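Local coordinates for protein succinyl-CoA ligase (ADP-forming) subunit alpha (Methanosaeta concilii, PDB 6HXI) that belongs to the succinyl-CoA ligase alpha-subunit family, binds coenzyme A, and carries a helical citrate-synthase-like region after its CoA-ligase part, at residues B[220-223]-B[224-227]; B[241-244]-B[245-249]; B[501-504]-B[505-508]; B[519-522]-B[523-527]. One frame throughout, in Å; residues are numbered along the deposited sequence.

Contact 1: residues B[220-223]-B[224-227]; sequences ERNP and AIKM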
loop_
_atom_site.group_PDB
_atom_site.type_symbol
_atom_site.label_atom_id
_atom_site.label_comp_id
_atom_site.label_asym_id
_atom_site.label_seq_id
_atom_site.Cartn_x
_atom_site.Cartn_y
_atom_site.Cartn_z
ATOM N N GLU B 220 45.932 38.869 -35.030
ATOM C CA GLU B 220 47.144 39.413 -35.655
ATOM C C GLU B 220 48.367 38.522 -35.430
ATOM O O GLU B 220 49.281 38.507 -36.269
ATOM C CB GLU B 220 47.438 40.818 -35.125
ATOM C CG GLU B 220 47.381 41.896 -36.194
ATOM C CD GLU B 220 48.524 41.949 -37.197
ATOM O OE1 GLU B 220 49.683 42.188 -36.787
ATOM O OE2 GLU B 220 48.240 41.835 -38.410
ATOM N N ARG B 221 48.390 37.804 -34.286
ATOM C CA ARG B 221 49.461 36.889 -33.902
ATOM C C ARG B 221 49.237 35.485 -34.476
ATOM O O ARG B 221 50.219 34.791 -34.763
ATOM C CB ARG B 221 49.598 36.815 -32.376
ATOM C CG ARG B 221 50.193 38.071 -31.720
ATOM C CD ARG B 221 50.449 37.859 -30.228
ATOM N NE ARG B 221 49.212 37.616 -29.468
ATOM C CZ ARG B 221 49.168 37.155 -28.220
ATOM N NH1 ARG B 221 50.289 36.874 -27.568
ATOM N NH2 ARG B 221 48.002 36.969 -27.617
ATOM N N ASN B 222 47.958 35.070 -34.650
ATOM C CA ASN B 222 47.595 33.755 -35.180
ATOM C C ASN B 222 47.965 33.584 -36.660
ATOM O O ASN B 222 47.424 34.295 -37.504
ATOM C CB ASN B 222 46.103 33.442 -34.936
ATOM C CG ASN B 222 45.728 31.970 -35.020
ATOM O OD1 ASN B 222 46.413 31.131 -35.631
ATOM N ND2 ASN B 222 44.593 31.624 -34.429
ATOM N N PRO B 223 48.864 32.624 -36.993
ATOM C CA PRO B 223 49.241 32.417 -38.413
ATOM C C PRO B 223 48.113 31.904 -39.312
ATOM O O PRO B 223 48.111 32.204 -40.500
ATOM C CB PRO B 223 50.389 31.398 -38.346
ATOM C CG PRO B 223 50.794 31.326 -36.910
ATOM C CD PRO B 223 49.596 31.702 -36.102
ATOM N N ALA B 224 47.165 31.151 -38.749
ATOM C CA ALA B 224 46.012 30.578 -39.458
ATOM C C ALA B 224 45.057 31.633 -40.058
ATOM O O ALA B 224 44.444 31.384 -41.105
ATOM C CB ALA B 224 45.254 29.664 -38.524
ATOM N N ILE B 225 44.954 32.808 -39.380
ATOM C CA ILE B 225 44.139 33.971 -39.744
ATOM C C ILE B 225 44.945 34.899 -40.673
ATOM O O ILE B 225 46.048 35.333 -40.316
ATOM C CB ILE B 225 43.622 34.704 -38.466
ATOM C CG1 ILE B 225 42.565 33.844 -37.734
ATOM C CG2 ILE B 225 43.075 36.124 -38.784
ATOM C CD1 ILE B 225 42.357 34.133 -36.244
ATOM N N LYS B 226 44.374 35.207 -41.856
ATOM C CA LYS B 226 44.967 36.093 -42.868
ATOM C C LYS B 226 44.088 37.352 -43.059
ATOM O O LYS B 226 44.495 38.305 -43.717
ATOM C CB LYS B 226 45.095 35.349 -44.220
ATOM C CG LYS B 226 45.507 33.879 -44.137
ATOM C CD LYS B 226 46.972 33.674 -43.785
ATOM C CE LYS B 226 47.347 32.219 -43.796
ATOM N NZ LYS B 226 48.707 32.019 -43.249
ATOM N N MET B 227 42.884 37.350 -42.477
ATOM C CA MET B 227 41.911 38.421 -42.654
ATOM C C MET B 227 41.205 38.749 -41.339
ATOM O O MET B 227 40.794 37.828 -40.625
ATOM C CB MET B 227 40.883 37.885 -43.651
ATOM C CG MET B 227 40.342 38.882 -44.582
ATOM S SD MET B 227 39.151 38.018 -45.624
ATOM C CE MET B 227 37.831 39.133 -45.514
#

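Contact 2: residues B[241-244]-B[245-249]; sequences MIIQ and ALKEK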
loop_
_atom_site.group_PDB
_atom_site.type_symbol
_atom_site.label_atom_id
_atom_site.label_comp_id
_atom_site.label_asym_id
_atom_site.label_seq_id
_atom_site.Cartn_x
_atom_site.Cartn_y
_atom_site.Cartn_z
ATOM N N MET B 241 40.476 52.236 -30.062
ATOM C CA MET B 241 41.650 51.461 -29.644
ATOM C C MET B 241 42.198 50.767 -30.888
ATOM O O MET B 241 43.418 50.684 -31.060
ATOM C CB MET B 241 41.302 50.414 -28.569
ATOM C CG MET B 241 40.977 51.003 -27.208
ATOM S SD MET B 241 40.099 49.839 -26.120
ATOM C CE MET B 241 41.462 48.711 -25.696
ATOM N N ILE B 242 41.276 50.314 -31.770
ATOM C CA ILE B 242 41.568 49.614 -33.025
ATOM C C ILE B 242 42.205 50.561 -34.009
ATOM O O ILE B 242 43.267 50.245 -34.540
ATOM C CB ILE B 242 40.314 48.894 -33.614
ATOM C CG1 ILE B 242 39.669 47.926 -32.568
ATOM C CG2 ILE B 242 40.647 48.156 -34.926
ATOM C CD1 ILE B 242 38.181 47.794 -32.701
ATOM N N ILE B 243 41.576 51.724 -34.232
ATOM C CA ILE B 243 42.046 52.779 -35.147
ATOM C C ILE B 243 43.459 53.247 -34.755
ATOM O O ILE B 243 44.300 53.439 -35.639
ATOM C CB ILE B 243 40.985 53.927 -35.206
ATOM C CG1 ILE B 243 39.678 53.435 -35.890
ATOM C CG2 ILE B 243 41.519 55.216 -35.853
ATOM C CD1 ILE B 243 38.384 54.105 -35.373
ATOM N N GLN B 244 43.733 53.368 -33.434
ATOM C CA GLN B 244 45.058 53.763 -32.941
ATOM C C GLN B 244 46.076 52.655 -33.181
ATOM O O GLN B 244 47.213 52.956 -33.544
ATOM C CB GLN B 244 45.027 54.160 -31.459
ATOM C CG GLN B 244 46.263 54.971 -31.050
ATOM C CD GLN B 244 46.013 55.882 -29.878
ATOM O OE1 GLN B 244 45.802 55.438 -28.739
ATOM N NE2 GLN B 244 46.067 57.184 -30.133
ATOM N N ALA B 245 45.657 51.377 -33.015
ATOM C CA ALA B 245 46.522 50.223 -33.257
ATOM C C ALA B 245 46.816 50.062 -34.753
ATOM O O ALA B 245 47.928 49.692 -35.125
ATOM C CB ALA B 245 45.891 48.971 -32.692
ATOM N N LEU B 246 45.825 50.390 -35.596
ATOM C CA LEU B 246 45.877 50.380 -37.054
ATOM C C LEU B 246 46.853 51.488 -37.519
ATOM O O LEU B 246 47.637 51.268 -38.451
ATOM C CB LEU B 246 44.446 50.668 -37.556
ATOM C CG LEU B 246 43.901 49.968 -38.802
ATOM C CD1 LEU B 246 44.130 48.489 -38.775
ATOM C CD2 LEU B 246 42.420 50.214 -38.925
ATOM N N LYS B 247 46.828 52.662 -36.841
ATOM C CA LYS B 247 47.704 53.796 -37.126
ATOM C C LYS B 247 49.156 53.524 -36.704
ATOM O O LYS B 247 50.076 53.904 -37.426
ATOM C CB LYS B 247 47.177 55.075 -36.454
ATOM C CG LYS B 247 46.109 55.801 -37.263
ATOM C CD LYS B 247 45.432 56.915 -36.471
ATOM C CE LYS B 247 44.661 57.873 -37.350
ATOM N NZ LYS B 247 43.394 57.289 -37.871
ATOM N N GLU B 248 49.354 52.856 -35.551
ATOM C CA GLU B 248 50.660 52.488 -34.972
ATOM C C GLU B 248 51.271 51.215 -35.616
ATOM O O GLU B 248 52.245 50.667 -35.085
ATOM C CB GLU B 248 50.524 52.299 -33.442
ATOM C CG GLU B 248 50.405 53.606 -32.670
ATOM C CD GLU B 248 49.692 53.561 -31.329
ATOM O OE1 GLU B 248 49.186 52.481 -30.946
ATOM O OE2 GLU B 248 49.617 54.626 -30.671
ATOM N N LYS B 249 50.682 50.739 -36.744
ATOM C CA LYS B 249 51.078 49.545 -37.508
ATOM C C LYS B 249 51.092 48.246 -36.654
ATOM O O LYS B 249 51.848 47.320 -36.954
ATOM C CB LYS B 249 52.417 49.771 -38.243
ATOM C CG LYS B 249 52.322 50.673 -39.466
ATOM C CD LYS B 249 53.664 50.717 -40.216
ATOM C CE LYS B 249 53.682 51.743 -41.315
ATOM N NZ LYS B 249 55.062 52.000 -41.821
#

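Contact 3: residues B[501-504]-B[505-508]; sequences RVQL and LISY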
loop_
_atom_site.group_PDB
_atom_site.type_symbol
_atom_site.label_atom_id
_atom_site.label_comp_id
_atom_site.label_asym_id
_atom_site.label_seq_id
_atom_site.Cartn_x
_atom_site.Cartn_y
_atom_site.Cartn_z
ATOM N N ARG B 501 -26.922 6.094 12.364
ATOM C CA ARG B 501 -26.283 6.233 11.050
ATOM C C ARG B 501 -27.262 5.869 9.933
ATOM O O ARG B 501 -27.321 6.579 8.926
ATOM C CB ARG B 501 -25.025 5.362 10.939
ATOM C CG ARG B 501 -23.945 5.610 11.993
ATOM C CD ARG B 501 -22.599 4.975 11.624
ATOM N NE ARG B 501 -22.511 3.538 11.921
ATOM C CZ ARG B 501 -21.612 2.716 11.375
ATOM N NH1 ARG B 501 -20.723 3.177 10.496
ATOM N NH2 ARG B 501 -21.614 1.425 11.676
ATOM N N VAL B 502 -28.052 4.790 10.140
ATOM C CA VAL B 502 -29.066 4.240 9.231
ATOM C C VAL B 502 -30.212 5.171 9.147
ATOM O O VAL B 502 -30.694 5.451 8.054
ATOM C CB VAL B 502 -29.546 2.820 9.682
ATOM C CG1 VAL B 502 -30.788 2.355 8.925
ATOM C CG2 VAL B 502 -28.438 1.786 9.587
ATOM N N GLN B 503 -30.705 5.615 10.295
ATOM C CA GLN B 503 -31.891 6.451 10.337
ATOM C C GLN B 503 -31.655 7.800 9.699
ATOM O O GLN B 503 -32.524 8.272 8.975
ATOM C CB GLN B 503 -32.466 6.561 11.759
ATOM C CG GLN B 503 -33.979 6.871 11.825
ATOM C CD GLN B 503 -34.860 6.084 10.865
ATOM O OE1 GLN B 503 -35.092 4.865 11.018
ATOM N NE2 GLN B 503 -35.386 6.786 9.861
ATOM N N LEU B 504 -30.457 8.368 9.896
ATOM C CA LEU B 504 -30.052 9.628 9.266
ATOM C C LEU B 504 -30.081 9.498 7.723
ATOM O O LEU B 504 -30.624 10.366 7.060
ATOM C CB LEU B 504 -28.654 10.049 9.761
ATOM C CG LEU B 504 -28.640 10.663 11.175
ATOM C CD1 LEU B 504 -27.378 10.235 11.977
ATOM C CD2 LEU B 504 -28.796 12.184 11.117
ATOM N N LEU B 505 -29.579 8.366 7.187
ATOM C CA LEU B 505 -29.530 8.051 5.747
ATOM C C LEU B 505 -30.893 7.805 5.159
ATOM O O LEU B 505 -31.240 8.393 4.138
ATOM C CB LEU B 505 -28.596 6.868 5.470
ATOM C CG LEU B 505 -27.114 7.091 5.624
ATOM C CD1 LEU B 505 -26.382 5.786 5.705
ATOM C CD2 LEU B 505 -26.540 7.947 4.491
ATOM N N ILE B 506 -31.691 6.982 5.814
ATOM C CA ILE B 506 -33.053 6.701 5.383
ATOM C C ILE B 506 -33.961 7.932 5.479
ATOM O O ILE B 506 -34.794 8.135 4.572
ATOM C CB ILE B 506 -33.629 5.510 6.181
ATOM C CG1 ILE B 506 -33.002 4.179 5.722
ATOM C CG2 ILE B 506 -35.167 5.507 6.119
ATOM C CD1 ILE B 506 -33.695 2.883 6.368
ATOM N N SER B 507 -33.866 8.718 6.574
ATOM C CA SER B 507 -34.757 9.887 6.701
ATOM C C SER B 507 -34.475 10.912 5.569
ATOM O O SER B 507 -35.393 11.357 4.882
ATOM C CB SER B 507 -34.732 10.491 8.110
ATOM O OG SER B 507 -33.422 10.789 8.566
ATOM N N TYR B 508 -33.203 11.141 5.283
ATOM C CA TYR B 508 -32.809 11.996 4.167
ATOM C C TYR B 508 -33.361 11.511 2.786
ATOM O O TYR B 508 -33.860 12.327 2.024
ATOM C CB TYR B 508 -31.272 12.179 4.149
ATOM C CG TYR B 508 -30.800 13.106 3.047
ATOM C CD1 TYR B 508 -30.743 14.483 3.249
ATOM C CD2 TYR B 508 -30.567 12.629 1.759
ATOM C CE1 TYR B 508 -30.433 15.357 2.208
ATOM C CE2 TYR B 508 -30.243 13.495 0.710
ATOM C CZ TYR B 508 -30.142 14.852 0.950
ATOM O OH TYR B 508 -29.837 15.709 -0.066
#

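Contact 4: residues B[519-522]-B[523-527]; sequences LNYA and LQVEE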
loop_
_atom_site.group_PDB
_atom_site.type_symbol
_atom_site.label_atom_id
_atom_site.label_comp_id
_atom_site.label_asym_id
_atom_site.label_seq_id
_atom_site.Cartn_x
_atom_site.Cartn_y
_atom_site.Cartn_z
ATOM N N LEU B 519 -35.296 1.033 -1.837
ATOM C CA LEU B 519 -35.423 1.202 -0.394
ATOM C C LEU B 519 -36.757 0.631 0.107
ATOM O O LEU B 519 -36.761 -0.072 1.119
ATOM C CB LEU B 519 -35.188 2.641 0.076
ATOM C CG LEU B 519 -35.464 2.903 1.570
ATOM C CD1 LEU B 519 -34.372 2.290 2.464
ATOM C CD2 LEU B 519 -35.603 4.384 1.837
ATOM N N ASN B 520 -37.856 0.839 -0.647
ATOM C CA ASN B 520 -39.157 0.302 -0.255
ATOM C C ASN B 520 -39.144 -1.235 -0.239
ATOM O O ASN B 520 -39.667 -1.843 0.697
ATOM C CB ASN B 520 -40.306 0.889 -1.087
ATOM C CG ASN B 520 -40.506 2.395 -0.962
ATOM O OD1 ASN B 520 -40.228 3.037 0.071
ATOM N ND2 ASN B 520 -41.020 2.995 -2.026
ATOM N N TYR B 521 -38.473 -1.856 -1.222
ATOM C CA TYR B 521 -38.278 -3.308 -1.276
ATOM C C TYR B 521 -37.419 -3.727 -0.068
ATOM O O TYR B 521 -37.769 -4.663 0.653
ATOM C CB TYR B 521 -37.571 -3.674 -2.610
ATOM C CG TYR B 521 -37.397 -5.168 -2.844
ATOM C CD1 TYR B 521 -38.389 -5.917 -3.477
ATOM C CD2 TYR B 521 -36.238 -5.829 -2.443
ATOM C CE1 TYR B 521 -38.238 -7.284 -3.691
ATOM C CE2 TYR B 521 -36.076 -7.201 -2.651
ATOM C CZ TYR B 521 -37.086 -7.926 -3.264
ATOM O OH TYR B 521 -36.945 -9.279 -3.456
ATOM N N ALA B 522 -36.311 -3.002 0.170
ATOM C CA ALA B 522 -35.393 -3.323 1.266
ATOM C C ALA B 522 -36.077 -3.348 2.611
ATOM O O ALA B 522 -35.795 -4.260 3.397
ATOM C CB ALA B 522 -34.207 -2.381 1.285
ATOM N N LEU B 523 -36.987 -2.367 2.859
ATOM C CA LEU B 523 -37.766 -2.255 4.087
ATOM C C LEU B 523 -38.787 -3.394 4.210
ATOM O O LEU B 523 -39.108 -3.743 5.327
ATOM C CB LEU B 523 -38.452 -0.860 4.256
ATOM C CG LEU B 523 -37.519 0.376 4.369
ATOM C CD1 LEU B 523 -38.306 1.650 4.321
ATOM C CD2 LEU B 523 -36.678 0.338 5.635
ATOM N N GLN B 524 -39.289 -3.968 3.085
ATOM C CA GLN B 524 -40.185 -5.135 3.084
ATOM C C GLN B 524 -39.379 -6.363 3.503
ATOM O O GLN B 524 -39.892 -7.172 4.265
ATOM C CB GLN B 524 -40.824 -5.381 1.697
ATOM C CG GLN B 524 -41.984 -4.458 1.352
ATOM C CD GLN B 524 -42.537 -4.757 -0.035
ATOM O OE1 GLN B 524 -41.969 -4.373 -1.074
ATOM N NE2 GLN B 524 -43.664 -5.455 -0.093
ATOM N N VAL B 525 -38.122 -6.516 2.978
ATOM C CA VAL B 525 -37.182 -7.604 3.331
ATOM C C VAL B 525 -36.851 -7.529 4.849
ATOM O O VAL B 525 -36.845 -8.572 5.532
ATOM C CB VAL B 525 -35.884 -7.592 2.481
ATOM C CG1 VAL B 525 -34.853 -8.570 3.038
ATOM C CG2 VAL B 525 -36.172 -7.875 1.009
ATOM N N GLU B 526 -36.580 -6.285 5.353
ATOM C CA GLU B 526 -36.275 -6.004 6.759
ATOM C C GLU B 526 -37.419 -6.400 7.718
ATOM O O GLU B 526 -37.145 -6.887 8.817
ATOM C CB GLU B 526 -35.887 -4.535 6.926
ATOM C CG GLU B 526 -35.279 -4.176 8.276
ATOM C CD GLU B 526 -35.412 -2.707 8.628
ATOM O OE1 GLU B 526 -36.430 -2.087 8.240
ATOM O OE2 GLU B 526 -34.487 -2.171 9.277
ATOM N N GLU B 527 -38.688 -6.218 7.303
ATOM C CA GLU B 527 -39.846 -6.597 8.119
ATOM C C GLU B 527 -39.843 -8.087 8.336
ATOM O O GLU B 527 -40.097 -8.536 9.452
ATOM C CB GLU B 527 -41.168 -6.150 7.489
ATOM C CG GLU B 527 -41.440 -4.675 7.684
ATOM C CD GLU B 527 -42.800 -4.241 7.179
ATOM O OE1 GLU B 527 -42.903 -3.818 6.005
ATOM O OE2 GLU B 527 -43.765 -4.314 7.974
#

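Contact 1: residues B[220-223]-B[224-227]
Asn222 and Ala224 meet through the carboxamide oxygen of the first and the backbone amide of the second, forming an Asx turn in the turn that follows helix 212-221. Three hydrogen bonds of different kinds hold it. In the side-chain one, Ala224 N gives to Asn222 OD1 at 3.2 Å, with the donor standing above the amide plane and not on a lone pair. Setting CG opposite the backbone N (chi1 -161°) brings the amide back over the chain that follows. The backbone bond, Ile225 N to Asn222 O, is weak at 3.4 Å. In the third, Lys226 folds back through a bend at chi2 (-74°) and NZ donates to Pro223 O, 2.8 Å away, tying the lysine end back to the turn.

The van der Waals contacts are few, methyl groups against the asparagine amide. Ile225 CD1 lies 3.8 Å from Asn222 ND2, the two side chains crossing nearly at right angles, and Ala224 CB rests beside Asn222 OD1 at 3.4 Å. Lys253 NZ bonds both Asn222 O and Ile225 O, and its positive charge probably eases their closeness. The turn leads into strand 227-233, with Tyr197 of strand 196-201 packed against Asn222, Ala224 and Ile225.

Contact 2: residues B[241-244]-B[245-249]
This is an i to i+4 contact in the last turns of helix 239-247, the helix of the beta-alpha-beta unit formed with strands 227-233 and 255-260. Four successive backbone bonds define it. The shortest, Leu246 N to Ile242 O, measures 2.8 Å and runs nearly along the C=O axis, and Glu248 N to Gln244 O, 2.9 Å, closes the series, although Glu248 has already left helical backbone angles.

Two side-chain pairs follow the same spacing. Ile243 and Lys247 run side by side and point the same way; a bend at the last torsion of the lysine (chi4 73°) turns NZ in to 3.4 Å from Ile243 CG2. One residue further on, Glu248 reaches back across Gln244, its OE2 lying 3.4 Å from Gln244 CG. There the amide and carboxylate planes are only 22° apart, yet the contact is made with the aliphatic CG of the glutamine. Ala245 CB sits close over the preceding turn, 3.4 Å from Met241 O.

Gln244 and Glu248 are exposed, while Ile242 and Ile243, which are buried, meet Phe294 of helix 287-297, and Met241 and Ala245 pack on Leu213 of helix 212-221.

Contact 3: residues B[501-504]-B[505-508]
Ser507 lays its hydroxyl over the preceding turn of helix 500-512, with OG 2.7 Å from Gln503 O, to which it donates a hydrogen bond. Its chi1 of 53° puts OG between the backbone N and the carbonyl carbon, and from there it turns back along the helix. The same oxygen also accepts from Ser507 N at 2.8 Å, and the two donors approach from opposite faces of the carbonyl plane, so one residue grips this acceptor twice. The side-chain NE2 of Gln503, brought round by a bend at chi2 (44°), comes within 4.0 Å of Ile506 CG2.

On another side of the helix Val502 and Ile506 run alongside each other and point the same way, CG1 of the valine touching CD1 of the isoleucine at 3.9 Å. In the backbone Ile506 N bonds Val502 O at 2.9 Å with an almost straight N-H...O angle of 172°. Leu505 N to Arg501 O is weak by comparison, and Leu505 CG sits 3.3 Å from that oxygen.

Leu505 touches both helix 399-412 and helix 540-555, Ile506 lies against helix 517-530, and Leu504 meets Leu378 of the second subunit, another copy of this protein.

Contact 4: residues B[519-522]-B[523-527]
Leu519 and Leu523 make one of two apolar pairs four residues apart on helix 517-530. Their side chains slant across one another, with Leu519 CD1 4.1 Å from Leu523 CG; Leu523 CG also lies 3.4 Å from Leu519 O, so Leu523 rests against both the side chain and the carbonyl oxygen of Leu519. In the second pair, Val525 CG2 approaches the Tyr521 ring obliquely and touches CE2 at 3.7 Å. The ring is carried there by a chi1 of -176°, which sets CG opposite the backbone N, and its hydroxyl is fixed at the far end by a hydrogen bond with Leu469 O.

The backbone bonds are those of a regular alpha-helix. Leu523 N to Leu519 O measures 2.9 Å, as does Glu526 N to Ala522 O, and Val525 N meets Tyr521 O at 3.0 Å. Gln524 N bonds Asn520 O at 3.2 Å and makes a second, weak bond to Tyr521 O. At the polar surface the extended chain of Gln524 brings OE1 to 3.8 Å from Tyr521 CA.

Glu526 is held by Leu538 N through OE2. The side chain of Val525 is about 7 Å from a bound coenzyme A. Tyr521 and Val525 face helices 453-466 and 471-480, Leu519 and Leu523 face helix 500-512, and Ala522 touches Ile546 of helix 540-555.

In the fold
Each contact joins adjoining segments, so each closes only a short local turn, and the four follow in series with none nested or crossed. Contacts 1 and 2 belong to the CoA-ligase part: the first leads from helix 212-221 into strand 227-233, and the second lies on the helix after that strand, their centres about 17 Å apart without touching. Far along the chain, on the opposite side of its centre, contacts 3 and 4 occupy consecutive helices of the citrate-synthase-like region, about 94 to 107 Å from the first pair between centres. These two touch, Ile506 CD1 meeting Leu519 CD1 and Leu523 CD2, each at 4.0 Å, which packs helix 500-512 on helix 517-530.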